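Local coordinates for nitroreductase (Bacteroides fragilis NCTC 9343, PDB 3EK3), which reduces nitro compounds as an FMN-containing nitroreductase, probably drawing its electrons from NADH or NADPH, at the interface of chains A and B. Residues are numbered along the deposited sequence; one frame, centred on the assembly and turned at random. Chains: chain A/B, Nitroreductase.

The interface of chains A and B. Residues chain A 122-123, 126-127; chain B 5, 7-8.
B:Asn5 reaches across to A:Ser126 with its amide nitrogen: ND2 donates to the hydroxyl OG over 3.0 Å, and the hydroxyl lies 17° out of the amide plane. That hydroxyl works in both directions, because OG of A:Ser126 in turn donates to the backbone carbonyl O of A:Ala123 at 2.8 Å, one turn back in helix 109-126. The serine torsion allows this: with chi1 at 78°, OG sits between its own backbone N and carbonyl carbon and can reach back along the helix while still meeting the amide. On the other chain, B:Asn5 is an N-cap for helix 6-13. OD1 of B:Asn5 accepts a nearly straight bond from the backbone N of B:Leu8 at 2.9 Å, which, together with the ND2 bond, helps fix the amide's rotation with ND2 towards chain A.

The tight packing lies beside this relay. B:Val7 sets its branch point against the serine methylene, CB to CB of A:Ser126 at 3.6 Å, with both methyls close to the same carbon. B:Leu8 brings methyl CD2 onto CB of A:Ala123, also at 3.6 Å. The contact is looser at the helix end, where methyl CD2 of A:Leu127 only approaches ND2 of B:Asn5, at 3.8 Å, and at A:Leu122, which meets B:Val7 through its backbone carbonyl rather than its side chain. Repeated by the two-fold axis, the patch docks the N-terminal helix of one subunit on helix 109-126 of the other, helping hold together the dimer typical of this flavoenzyme family.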
# COMPACT_ATOMS: atom_id res chain seq x y z
N LEU A 122 9.89 1.67 3.92
CA LEU A 122 10.13 2.59 5.03
C LEU A 122 11.07 2.00 6.08
O LEU A 122 12.00 2.66 6.55
CB LEU A 122 8.79 3.03 5.63
CG LEU A 122 7.90 3.86 4.70
CD1 LEU A 122 6.51 4.16 5.34
CD2 LEU A 122 8.57 5.16 4.23
N ALA A 123 10.85 0.73 6.41
CA ALA A 123 11.77 -0.00 7.26
C ALA A 123 13.19 0.05 6.66
O ALA A 123 14.16 0.32 7.36
CB ALA A 123 11.28 -1.43 7.41
N SER A 126 14.77 3.44 6.89
CA SER A 126 15.19 3.77 8.28
C SER A 126 16.48 3.08 8.68
O SER A 126 17.11 3.50 9.65
CB SER A 126 14.10 3.40 9.29
OG SER A 126 14.10 2.01 9.53
N LEU A 127 16.88 2.05 7.94
CA LEU A 127 18.10 1.28 8.19
C LEU A 127 19.25 1.57 7.21
O LEU A 127 20.27 0.87 7.20
CB LEU A 127 17.74 -0.19 8.16
CG LEU A 127 16.78 -0.67 9.26
CD1 LEU A 127 16.20 -2.05 8.90
CD2 LEU A 127 17.45 -0.73 10.61
N ASN B 5 14.22 1.00 15.84
CA ASN B 5 14.29 2.45 15.71
C ASN B 5 12.87 3.02 15.71
O ASN B 5 11.92 2.27 15.81
CB ASN B 5 15.12 2.86 14.50
CG ASN B 5 14.50 2.43 13.20
OD1 ASN B 5 13.30 2.54 13.03
ND2 ASN B 5 15.33 1.96 12.28
N VAL B 7 11.03 4.36 13.44
CA VAL B 7 10.21 3.92 12.30
C VAL B 7 9.70 2.49 12.48
O VAL B 7 8.51 2.21 12.32
CB VAL B 7 10.98 4.02 10.95
CG1 VAL B 7 10.17 3.36 9.80
CG2 VAL B 7 11.25 5.49 10.61
N LEU B 8 10.61 1.59 12.82
CA LEU B 8 10.26 0.21 13.04
C LEU B 8 9.23 0.06 14.15
O LEU B 8 8.29 -0.73 14.04
CB LEU B 8 11.51 -0.58 13.32
CG LEU B 8 12.55 -0.66 12.18
CD1 LEU B 8 13.76 -1.44 12.59
CD2 LEU B 8 11.92 -1.28 10.91